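Local atomic coordinates of jasmonate-induced oxygenase 2 (Arabidopsis thaliana, PDB entry 6LSV), a protein that oxidises the plant defence hormone jasmonate to 12-hydroxyjasmonate, using ferrous iron, 2-oxoglutarate and molecular oxygen. Residues I7-S12 and A107-S112; R67-C72 and S184-L189; Y111-R116 and S136-L141; R178-L183 and D192-A197. One frame throughout, in Å; residues are numbered along the deposited sequence.

Contact 1: residues I7-S12 and A107-S112; sequences IVRVQS and AKETYS
Arg9 and Glu109 reach each other through bends in both side chains: Arg9 sets CG beside its own backbone N (chi1 -54°), turns again at chi2 and then runs straight to the guanidinium, while Glu109 bends at chi2 to bring its carboxylate across. The resulting salt bridge ties the N-terminal segment 7-12 to the loop between helix 87-102 and strand 120-122, at the edge of the jelly-roll core of this 2-oxoglutarate-dependent oxygenase. Arg9 NE gives its hydrogen to Glu109 OE2 over 2.9 Å, nearly straight at 166°. OE2 lies close to the guanidinium plane, yet NE meets it from above the carboxylate plane. The two flat groups are turned 47° apart and Glu109 OE1 stays 3.7 Å from Arg9 NH2, so this is a one-pronged bridge rather than a paired one. Farther round the edge, Arg9 NH2 lies 2.7 Å from Ser112 OG. A water lies 3.0 Å from Ser112 OG and takes a weak hydrogen bond from Arg9 NH1, which also donates weakly to Tyr121 O. Ile7 CG2 covers part of one guanidinium face.

Gln11, extended beyond CG, points its amide at Lys108. NZ donates to OE1, but the modelled separation is too short to trust in detail; Gln11 NE2 and Lys108 NZ both also bond to Met103 O. Arg9 is the N-cap of helix 10-15, and Asp137 serves the helix start from outside, its OD1 accepting from Val10 N and its OD2 from Gln11 N.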
# COMPACT_ATOMS: atom_id res chain seq x y z
N ILE A 7 8.50 -15.84 -14.31
CA ILE A 7 7.77 -15.59 -13.07
C ILE A 7 7.19 -16.90 -12.56
O ILE A 7 6.55 -17.64 -13.31
CB ILE A 7 6.66 -14.55 -13.27
CG1 ILE A 7 7.17 -13.13 -12.99
CG2 ILE A 7 5.52 -14.81 -12.33
CD1 ILE A 7 8.41 -12.76 -13.72
N VAL A 8 7.41 -17.18 -11.28
CA VAL A 8 6.77 -18.29 -10.59
C VAL A 8 5.61 -17.73 -9.79
O VAL A 8 5.80 -16.83 -8.95
CB VAL A 8 7.75 -19.05 -9.69
CG1 VAL A 8 7.00 -19.97 -8.76
CG2 VAL A 8 8.74 -19.82 -10.53
N ARG A 9 4.40 -18.23 -10.03
CA ARG A 9 3.24 -17.78 -9.28
C ARG A 9 3.21 -18.49 -7.93
O ARG A 9 3.13 -19.72 -7.87
CB ARG A 9 1.95 -18.05 -10.06
CG ARG A 9 1.96 -17.46 -11.46
CD ARG A 9 2.18 -15.96 -11.44
NE ARG A 9 2.19 -15.41 -12.78
CZ ARG A 9 2.36 -14.12 -13.07
NH1 ARG A 9 2.55 -13.24 -12.09
NH2 ARG A 9 2.35 -13.71 -14.33
N VAL A 10 3.28 -17.71 -6.85
CA VAL A 10 3.35 -18.29 -5.51
C VAL A 10 2.18 -19.23 -5.25
O VAL A 10 2.31 -20.21 -4.51
CB VAL A 10 3.43 -17.16 -4.45
CG1 VAL A 10 3.73 -17.73 -3.08
CG2 VAL A 10 4.50 -16.16 -4.84
N GLN A 11 1.03 -18.96 -5.88
CA GLN A 11 -0.10 -19.87 -5.76
C GLN A 11 0.25 -21.25 -6.29
O GLN A 11 -0.21 -22.27 -5.75
CB GLN A 11 -1.31 -19.30 -6.49
CG GLN A 11 -2.58 -20.09 -6.25
CD GLN A 11 -3.69 -19.72 -7.21
OE1 GLN A 11 -3.53 -18.84 -8.06
NE2 GLN A 11 -4.82 -20.40 -7.10
N SER A 12 1.05 -21.32 -7.36
CA SER A 12 1.45 -22.61 -7.91
C SER A 12 2.27 -23.40 -6.91
O SER A 12 2.14 -24.63 -6.82
CB SER A 12 2.25 -22.42 -9.20
OG SER A 12 1.53 -21.66 -10.15
N ALA A 107 -5.70 -19.35 -15.32
CA ALA A 107 -6.81 -18.52 -15.76
C ALA A 107 -6.49 -17.03 -15.67
O ALA A 107 -7.16 -16.23 -16.33
CB ALA A 107 -8.06 -18.83 -14.93
N LYS A 108 -5.50 -16.64 -14.86
CA LYS A 108 -5.06 -15.26 -14.79
C LYS A 108 -3.76 -15.00 -15.55
O LYS A 108 -3.35 -13.84 -15.66
CB LYS A 108 -4.87 -14.83 -13.32
CG LYS A 108 -5.49 -15.75 -12.29
CD LYS A 108 -4.93 -15.44 -10.90
CE LYS A 108 -5.39 -16.45 -9.86
NZ LYS A 108 -4.61 -17.72 -9.88
N GLU A 109 -3.11 -16.06 -16.06
CA GLU A 109 -1.81 -15.90 -16.71
C GLU A 109 -1.87 -14.91 -17.86
O GLU A 109 -0.92 -14.16 -18.10
CB GLU A 109 -1.30 -17.25 -17.20
CG GLU A 109 -0.40 -17.97 -16.22
CD GLU A 109 0.87 -17.19 -15.88
OE1 GLU A 109 1.32 -16.38 -16.72
OE2 GLU A 109 1.41 -17.40 -14.77
N THR A 110 -2.99 -14.89 -18.59
CA THR A 110 -3.14 -13.93 -19.68
C THR A 110 -3.12 -12.49 -19.21
O THR A 110 -3.00 -11.58 -20.04
CB THR A 110 -4.44 -14.21 -20.43
OG1 THR A 110 -4.54 -13.34 -21.56
CG2 THR A 110 -5.61 -13.97 -19.51
N TYR A 111 -3.25 -12.24 -17.90
CA TYR A 111 -3.17 -10.91 -17.32
C TYR A 111 -1.78 -10.57 -16.79
O TYR A 111 -1.62 -9.56 -16.11
CB TYR A 111 -4.19 -10.76 -16.19
CG TYR A 111 -5.63 -10.76 -16.64
CD1 TYR A 111 -6.08 -9.88 -17.61
CD2 TYR A 111 -6.56 -11.63 -16.06
CE1 TYR A 111 -7.40 -9.87 -18.01
CE2 TYR A 111 -7.88 -11.62 -16.45
CZ TYR A 111 -8.29 -10.74 -17.42
OH TYR A 111 -9.61 -10.74 -17.81
N SER A 112 -0.79 -11.42 -17.09
CA SER A 112 0.58 -11.24 -16.60
C SER A 112 1.06 -9.80 -16.77
O SER A 112 0.90 -9.20 -17.84
CB SER A 112 1.52 -12.18 -17.34
OG SER A 112 2.73 -12.33 -16.61
O HOH W 1 3.99 -11.54 -14.03

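Contact 2: residues R67-C72 and S184-L189; sequences RISEAC and STNLGL
Asn186 fills the narrow gap between helix 63-74 and the last turn of helix 161-186, lying against Ser69 and Ile68; the backbones come closest here, with the CA atoms of Ser69 and Asn186 5.9 Å apart.

Between these two segments the contact is van der Waals. The amide of Asn186 leans on the CB of Ser69, its OD1 3.5 Å from that carbon and its CG 3.6 Å from it. The other branch, ND2, sits 3.8 Å from CG2 of Ile68, where the two side chains cross at about a right angle. Ile68 sets CG2 anti to its backbone N, which brings that methyl to ND2, while CG1 lies beside the N. The side chain of Asn186 also touches Met65 and Tyr279.

Polar bonds stay on their own sides. Ser69 OG has a weak hydrogen bond with Arg73 NE, a helical turn on. Around Asn186 the long helix ends: Ser184 O takes Leu187 N at 3.0 Å and Leu189 N at 3.3 Å from opposite faces of its carbonyl plane, while Gly188 N bonds to Thr185 O at 2.7 Å. With Gly188 at positive phi as the C-prime residue, this is a Schellman motif closing helix 161-186.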
# COMPACT_ATOMS: atom_id res chain seq x y z
N ARG A 67 -5.08 13.14 18.45
CA ARG A 67 -4.71 11.74 18.32
C ARG A 67 -4.30 11.41 16.89
O ARG A 67 -3.30 10.72 16.66
CB ARG A 67 -5.85 10.83 18.77
CG ARG A 67 -6.16 10.90 20.25
CD ARG A 67 -7.53 10.32 20.53
NE ARG A 67 -7.78 9.13 19.73
CZ ARG A 67 -8.25 7.99 20.22
NH1 ARG A 67 -8.52 7.89 21.52
NH2 ARG A 67 -8.45 6.94 19.43
N ILE A 68 -5.08 11.88 15.91
CA ILE A 68 -4.74 11.66 14.51
C ILE A 68 -3.36 12.23 14.21
O ILE A 68 -2.51 11.57 13.61
CB ILE A 68 -5.81 12.30 13.60
CG1 ILE A 68 -7.17 11.62 13.79
CG2 ILE A 68 -5.37 12.22 12.14
CD1 ILE A 68 -8.26 12.29 12.99
N SER A 69 -3.12 13.48 14.62
CA SER A 69 -1.82 14.10 14.39
C SER A 69 -0.73 13.41 15.19
O SER A 69 0.41 13.29 14.72
CB SER A 69 -1.87 15.58 14.73
OG SER A 69 -0.60 16.04 15.15
N GLU A 70 -1.06 12.93 16.40
CA GLU A 70 -0.08 12.15 17.15
C GLU A 70 0.27 10.85 16.43
O GLU A 70 1.43 10.41 16.45
CB GLU A 70 -0.61 11.85 18.55
CG GLU A 70 0.47 11.74 19.62
CD GLU A 70 1.20 13.05 19.88
OE1 GLU A 70 2.24 13.29 19.22
OE2 GLU A 70 0.74 13.83 20.74
N ALA A 71 -0.71 10.23 15.77
CA ALA A 71 -0.45 8.99 15.05
C ALA A 71 0.40 9.24 13.81
O ALA A 71 1.35 8.50 13.53
CB ALA A 71 -1.77 8.31 14.67
N CYS A 72 0.07 10.29 13.05
CA CYS A 72 0.79 10.57 11.81
C CYS A 72 2.24 10.99 12.05
O CYS A 72 3.07 10.82 11.15
CB CYS A 72 0.07 11.66 11.02
SG CYS A 72 -1.61 11.22 10.53
N SER A 184 -3.99 18.04 6.37
CA SER A 184 -3.57 19.43 6.16
C SER A 184 -3.80 20.27 7.40
O SER A 184 -2.90 20.98 7.87
CB SER A 184 -4.33 20.05 4.98
OG SER A 184 -4.08 19.37 3.77
N THR A 185 -5.03 20.24 7.93
CA THR A 185 -5.38 21.06 9.08
C THR A 185 -4.48 20.76 10.27
O THR A 185 -4.03 21.68 10.96
CB THR A 185 -6.85 20.82 9.42
OG1 THR A 185 -7.67 21.43 8.43
CG2 THR A 185 -7.18 21.40 10.78
N ASN A 186 -4.20 19.48 10.51
CA ASN A 186 -3.36 19.11 11.65
C ASN A 186 -1.96 19.71 11.56
O ASN A 186 -1.27 19.78 12.58
CB ASN A 186 -3.29 17.59 11.77
CG ASN A 186 -4.38 17.03 12.67
OD1 ASN A 186 -4.59 17.50 13.78
ND2 ASN A 186 -5.09 16.02 12.18
N LEU A 187 -1.53 20.13 10.37
CA LEU A 187 -0.26 20.83 10.22
C LEU A 187 -0.43 22.34 10.28
O LEU A 187 0.51 23.07 9.96
CB LEU A 187 0.42 20.43 8.91
CG LEU A 187 0.96 19.01 8.81
CD1 LEU A 187 1.58 18.73 7.45
CD2 LEU A 187 1.96 18.72 9.93
N GLY A 188 -1.61 22.83 10.68
CA GLY A 188 -1.85 24.25 10.73
C GLY A 188 -1.95 24.92 9.38
O GLY A 188 -1.72 26.13 9.27
N LEU A 189 -2.27 24.16 8.33
CA LEU A 189 -2.38 24.68 6.98
C LEU A 189 -3.85 24.86 6.60
O LEU A 189 -4.75 24.33 7.25
CB LEU A 189 -1.71 23.75 5.98
CG LEU A 189 -0.30 23.24 6.28
CD1 LEU A 189 0.01 22.00 5.46
CD2 LEU A 189 0.73 24.32 6.02

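Contact 3: residues Y111-R116 and S136-L141; sequences YSNSPR and SDYYFL. With JAA ({(1R,2R)-3-oxo-2-[(2Z)-pent-2-en-1-yl]cyclopentyl}acetic acid), chain D.
The backbones of loop 111-116 and strand 137-144 stay well apart, the nearest CA atoms (Asn113 and Phe140) being 8.3 Å from each other, with strand 120-122 bonded to both, and Asn113 and Tyr138 are the hydrogen-bonded pair across the gap. Their side chains cross at about a right angle. The amide of Asn113 stands steeply to the tyrosine ring, the planes 77° apart, and ND2 donates to Tyr138 OH at 2.9 Å with a bent angle of 143°, the hydroxyl close to the amide plane. Two further carbonyls complete the group: Tyr118 O bonds to ND2, and Arg124 O takes the hydrogen of Tyr138 OH. The phenol is thereby fixed while its ring makes a cation-pi contact with Arg208.

Tyr139, the next residue along the strand, sends its ring to Tyr111 instead. Tyr111 CB touches the ring edge at CE2, 4.0 Å away, and Tyr139 OH, bonded to Lys153 O, lies 3.8 Å from Tyr111 CD1.

Phe140 swings its ring, CG anti to the backbone N (chi1 -179°), under the jasmonate cyclopentanone, whose C06 sits off-centre over one face, 3.7 Å from CZ. Arg208, Arg333 and Arg337 hydrogen-bond to the hormone; through Phe140 strand 137-144 forms part of the jasmonate pocket wall.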
# COMPACT_ATOMS: atom_id res chain seq x y z
N TYR A 111 -3.25 -12.24 -17.90
CA TYR A 111 -3.17 -10.91 -17.32
C TYR A 111 -1.78 -10.57 -16.79
O TYR A 111 -1.62 -9.56 -16.11
CB TYR A 111 -4.19 -10.76 -16.19
CG TYR A 111 -5.63 -10.76 -16.64
CD1 TYR A 111 -6.08 -9.88 -17.61
CD2 TYR A 111 -6.56 -11.63 -16.06
CE1 TYR A 111 -7.40 -9.87 -18.01
CE2 TYR A 111 -7.88 -11.62 -16.45
CZ TYR A 111 -8.29 -10.74 -17.42
OH TYR A 111 -9.61 -10.74 -17.81
N SER A 112 -0.79 -11.42 -17.09
CA SER A 112 0.58 -11.24 -16.60
C SER A 112 1.06 -9.80 -16.77
O SER A 112 0.90 -9.20 -17.84
CB SER A 112 1.52 -12.18 -17.34
OG SER A 112 2.73 -12.33 -16.61
N ASN A 113 1.62 -9.25 -15.70
CA ASN A 113 2.14 -7.89 -15.75
C ASN A 113 3.59 -7.90 -16.21
O ASN A 113 4.23 -8.94 -16.29
CB ASN A 113 1.98 -7.19 -14.40
CG ASN A 113 2.95 -7.69 -13.34
OD1 ASN A 113 3.51 -8.79 -13.44
ND2 ASN A 113 3.14 -6.89 -12.30
N SER A 114 4.11 -6.71 -16.50
CA SER A 114 5.46 -6.51 -17.01
C SER A 114 6.04 -5.29 -16.31
O SER A 114 5.29 -4.45 -15.81
CB SER A 114 5.46 -6.32 -18.53
OG SER A 114 5.36 -4.94 -18.85
N PRO A 115 7.37 -5.17 -16.26
CA PRO A 115 7.98 -4.14 -15.39
C PRO A 115 7.80 -2.70 -15.85
O PRO A 115 8.15 -1.79 -15.08
CB PRO A 115 9.47 -4.52 -15.38
CG PRO A 115 9.54 -5.93 -15.91
CD PRO A 115 8.38 -6.09 -16.82
N ARG A 116 7.27 -2.43 -17.05
CA ARG A 116 7.20 -1.04 -17.49
C ARG A 116 5.92 -0.33 -17.07
O ARG A 116 5.92 0.90 -16.93
CB ARG A 116 7.38 -0.93 -19.01
CG ARG A 116 7.72 0.49 -19.47
CD ARG A 116 9.12 0.90 -18.97
NE ARG A 116 9.10 2.17 -18.24
CZ ARG A 116 10.12 3.03 -18.20
NH1 ARG A 116 10.00 4.15 -17.50
NH2 ARG A 116 11.25 2.77 -18.84
N SER A 136 3.83 -14.02 -2.07
CA SER A 136 2.56 -13.42 -2.42
C SER A 136 2.47 -13.23 -3.92
O SER A 136 3.48 -13.03 -4.60
CB SER A 136 2.35 -12.06 -1.73
OG SER A 136 3.53 -11.28 -1.77
N ASP A 137 1.24 -13.32 -4.43
CA ASP A 137 0.86 -12.83 -5.74
C ASP A 137 0.04 -11.57 -5.56
O ASP A 137 -0.47 -11.29 -4.47
CB ASP A 137 0.06 -13.88 -6.51
CG ASP A 137 0.82 -15.19 -6.70
OD1 ASP A 137 2.06 -15.14 -6.83
OD2 ASP A 137 0.18 -16.25 -6.71
N TYR A 138 -0.09 -10.79 -6.62
CA TYR A 138 -0.81 -9.53 -6.50
C TYR A 138 -1.39 -9.14 -7.85
O TYR A 138 -1.01 -9.67 -8.90
CB TYR A 138 0.09 -8.42 -5.96
CG TYR A 138 1.18 -8.00 -6.92
CD1 TYR A 138 0.97 -6.98 -7.84
CD2 TYR A 138 2.43 -8.62 -6.90
CE1 TYR A 138 1.96 -6.60 -8.72
CE2 TYR A 138 3.43 -8.25 -7.78
CZ TYR A 138 3.19 -7.23 -8.69
OH TYR A 138 4.17 -6.85 -9.57
N TYR A 139 -2.32 -8.18 -7.81
CA TYR A 139 -2.85 -7.53 -9.00
C TYR A 139 -2.72 -6.03 -8.85
O TYR A 139 -2.87 -5.49 -7.75
CB TYR A 139 -4.33 -7.89 -9.25
CG TYR A 139 -4.72 -7.77 -10.70
CD1 TYR A 139 -5.04 -6.54 -11.25
CD2 TYR A 139 -4.75 -8.88 -11.52
CE1 TYR A 139 -5.39 -6.42 -12.59
CE2 TYR A 139 -5.09 -8.78 -12.86
CZ TYR A 139 -5.41 -7.55 -13.38
OH TYR A 139 -5.76 -7.45 -14.71
N PHE A 140 -2.43 -5.35 -9.95
CA PHE A 140 -2.22 -3.90 -9.93
C PHE A 140 -2.96 -3.27 -11.10
O PHE A 140 -2.91 -3.77 -12.22
CB PHE A 140 -0.72 -3.58 -10.00
CG PHE A 140 -0.41 -2.11 -9.97
CD1 PHE A 140 -0.65 -1.35 -8.84
CD2 PHE A 140 0.14 -1.48 -11.08
CE1 PHE A 140 -0.36 -0.00 -8.81
CE2 PHE A 140 0.43 -0.13 -11.06
CZ PHE A 140 0.19 0.61 -9.93
N LEU A 141 -3.66 -2.17 -10.83
CA LEU A 141 -4.41 -1.45 -11.85
C LEU A 141 -4.53 0.01 -11.43
O LEU A 141 -4.41 0.35 -10.25
CB LEU A 141 -5.80 -2.06 -12.09
CG LEU A 141 -6.80 -2.12 -10.93
CD1 LEU A 141 -7.68 -0.87 -10.86
CD2 LEU A 141 -7.66 -3.38 -11.01
O01 JAA D . 2.88 -2.93 -7.04
O02 JAA D . 2.86 3.38 -7.88
O03 JAA D . 4.67 2.93 -9.00
C04 JAA D . 3.38 0.39 -7.44
C05 JAA D . 3.75 -0.93 -6.57
C06 JAA D . 3.66 -0.05 -8.90
C07 JAA D . 3.73 -1.43 -8.89
C08 JAA D . 3.38 -1.90 -7.36
C09 JAA D . 2.94 -0.98 -5.20
C10 JAA D . 4.19 1.51 -7.10
C11 JAA D . 3.70 -0.23 -4.11
C12 JAA D . 3.89 2.67 -8.04
C13 JAA D . 3.91 -0.75 -2.92
C14 JAA D . 3.39 -2.15 -2.56
C15 JAA D . 4.54 -2.99 -2.00

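Contact 4: residues R178-L183 and D192-A197; sequences RIMRVL and DKFQEA
Met180 and Phe194 form the middle of this joint. The methyl CE of Met180 lies 3.6 Å from Phe194 CB and equally close to the carbonyl carbon of Phe194, while its sulphur SD comes up at the edge of the ring, near the ring plane. Bends at both chi2 and chi3 curl the thioether back over the short helix; the two side chains cross at about a right angle. One turn on, Leu183 CB rests 3.7 Å from Phe194 CE2, so the ring is held by residues of successive turns. Gln195 passes Met180 on its flank, OE1 3.9 Å from CB, and its NE2 is bonded to Tyr301 OH and Gly200 O.

Farther out, Ile271, Leu312 and Leu187 touch the Phe194 side chain. Ser184 OG clamps the backbones together, accepting from Phe194 N and donating to Met180 O. Lys193 NZ and Glu196 OE1 form a salt bridge of 3.1 Å.

The segment 178-183 of helix 161-186 and helix 193-197, their axes 8.5 Å apart at closest and inclined at 115°, meet mainly through carbon and sulphur, with the Lys193-Glu196 pair turned away. Cohesion between them probably rests mostly on apolar burial, with Ser184 adding a polar tie to the start of the short helix.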
# COMPACT_ATOMS: atom_id res chain seq x y z
N ARG A 178 -11.39 13.71 1.97
CA ARG A 178 -11.73 14.13 3.33
C ARG A 178 -10.56 13.92 4.28
O ARG A 178 -10.30 14.76 5.15
CB ARG A 178 -12.97 13.38 3.82
CG ARG A 178 -14.28 13.95 3.26
CD ARG A 178 -15.17 12.87 2.65
NE ARG A 178 -16.48 13.40 2.27
CZ ARG A 178 -16.74 14.04 1.13
NH1 ARG A 178 -15.77 14.21 0.23
NH2 ARG A 178 -17.96 14.49 0.88
N ILE A 179 -9.84 12.81 4.14
CA ILE A 179 -8.68 12.54 4.99
C ILE A 179 -7.58 13.56 4.72
O ILE A 179 -6.86 13.98 5.63
CB ILE A 179 -8.19 11.10 4.79
CG1 ILE A 179 -9.22 10.10 5.31
CG2 ILE A 179 -6.84 10.89 5.46
CD1 ILE A 179 -8.81 8.65 5.10
N MET A 180 -7.42 13.96 3.45
CA MET A 180 -6.43 14.98 3.12
C MET A 180 -6.70 16.28 3.86
O MET A 180 -5.75 16.98 4.23
CB MET A 180 -6.43 15.22 1.61
CG MET A 180 -5.92 14.04 0.80
SD MET A 180 -4.13 14.01 0.68
CE MET A 180 -3.90 15.15 -0.67
N ARG A 181 -7.97 16.60 4.09
CA ARG A 181 -8.31 17.84 4.78
C ARG A 181 -7.92 17.78 6.25
O ARG A 181 -7.52 18.80 6.84
CB ARG A 181 -9.80 18.14 4.62
CG ARG A 181 -10.24 18.32 3.18
CD ARG A 181 -11.46 19.21 3.07
NE ARG A 181 -12.59 18.69 3.84
CZ ARG A 181 -13.50 17.86 3.35
NH1 ARG A 181 -13.42 17.44 2.09
NH2 ARG A 181 -14.50 17.43 4.12
N VAL A 182 -8.04 16.61 6.88
CA VAL A 182 -7.62 16.47 8.26
C VAL A 182 -6.09 16.51 8.36
O VAL A 182 -5.53 17.14 9.26
CB VAL A 182 -8.20 15.19 8.88
CG1 VAL A 182 -7.65 14.98 10.29
CG2 VAL A 182 -9.72 15.26 8.90
N LEU A 183 -5.41 15.84 7.42
CA LEU A 183 -3.94 15.85 7.43
C LEU A 183 -3.40 17.26 7.27
O LEU A 183 -2.44 17.65 7.96
CB LEU A 183 -3.41 14.94 6.32
CG LEU A 183 -3.67 13.44 6.47
CD1 LEU A 183 -3.01 12.68 5.33
CD2 LEU A 183 -3.16 12.94 7.81
N ASP A 192 -7.28 22.65 2.58
CA ASP A 192 -7.12 22.07 1.25
C ASP A 192 -5.70 22.21 0.72
O ASP A 192 -5.48 22.11 -0.49
CB ASP A 192 -8.12 22.71 0.27
CG ASP A 192 -7.74 24.13 -0.11
OD1 ASP A 192 -7.16 24.85 0.73
OD2 ASP A 192 -8.03 24.53 -1.26
N LYS A 193 -4.72 22.41 1.61
CA LYS A 193 -3.34 22.61 1.17
C LYS A 193 -2.76 21.34 0.55
O LYS A 193 -2.08 21.41 -0.48
CB LYS A 193 -2.48 23.09 2.34
CG LYS A 193 -1.03 23.38 1.99
CD LYS A 193 -0.90 24.32 0.79
CE LYS A 193 -1.48 25.70 1.08
NZ LYS A 193 -1.34 26.63 -0.08
N PHE A 194 -3.02 20.17 1.15
CA PHE A 194 -2.53 18.92 0.58
C PHE A 194 -3.18 18.64 -0.77
O PHE A 194 -2.49 18.31 -1.74
CB PHE A 194 -2.78 17.75 1.53
CG PHE A 194 -1.72 17.57 2.57
CD1 PHE A 194 -0.88 18.62 2.92
CD2 PHE A 194 -1.57 16.35 3.22
CE1 PHE A 194 0.10 18.45 3.88
CE2 PHE A 194 -0.60 16.18 4.18
CZ PHE A 194 0.24 17.23 4.51
N GLN A 195 -4.51 18.76 -0.84
CA GLN A 195 -5.20 18.58 -2.11
C GLN A 195 -4.63 19.50 -3.18
O GLN A 195 -4.56 19.12 -4.36
CB GLN A 195 -6.70 18.84 -1.94
CG GLN A 195 -7.54 18.22 -3.04
CD GLN A 195 -7.56 16.72 -2.94
OE1 GLN A 195 -7.85 16.16 -1.88
NE2 GLN A 195 -7.25 16.04 -4.05
N GLU A 196 -4.22 20.70 -2.79
CA GLU A 196 -3.55 21.62 -3.71
C GLU A 196 -2.22 21.04 -4.18
O GLU A 196 -1.96 20.96 -5.39
CB GLU A 196 -3.35 22.96 -3.01
CG GLU A 196 -3.44 24.18 -3.89
CD GLU A 196 -3.22 25.46 -3.10
OE1 GLU A 196 -2.06 25.90 -2.98
OE2 GLU A 196 -4.21 26.02 -2.57
N ALA A 197 -1.37 20.63 -3.24
CA ALA A 197 -0.04 20.15 -3.58
C ALA A 197 -0.08 18.91 -4.45
O ALA A 197 0.83 18.69 -5.26
CB ALA A 197 0.76 19.88 -2.30

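From the N terminus, contact 1 closes the first long loop, tying residues 7-12 to 107-112. Within that loop lies residue range 67-72, which contact 2 carries forward to 184-189, so the two cross. Contact 3 opens on 111-112, where contact 1 ends, and its short loop to strand 137-144 nests inside the loop of contact 2. Contact 4 in turn crosses contact 2, both using helix 161-186. The result is two clusters on opposite sides of the chain's centre: contacts 1 and 3 touch and bind the N-terminal segment to strand 137-144, which carries Phe140 of the jasmonate pocket, while contacts 2 and 4 touch and gather helices 63-74 and 193-197 round the long helix.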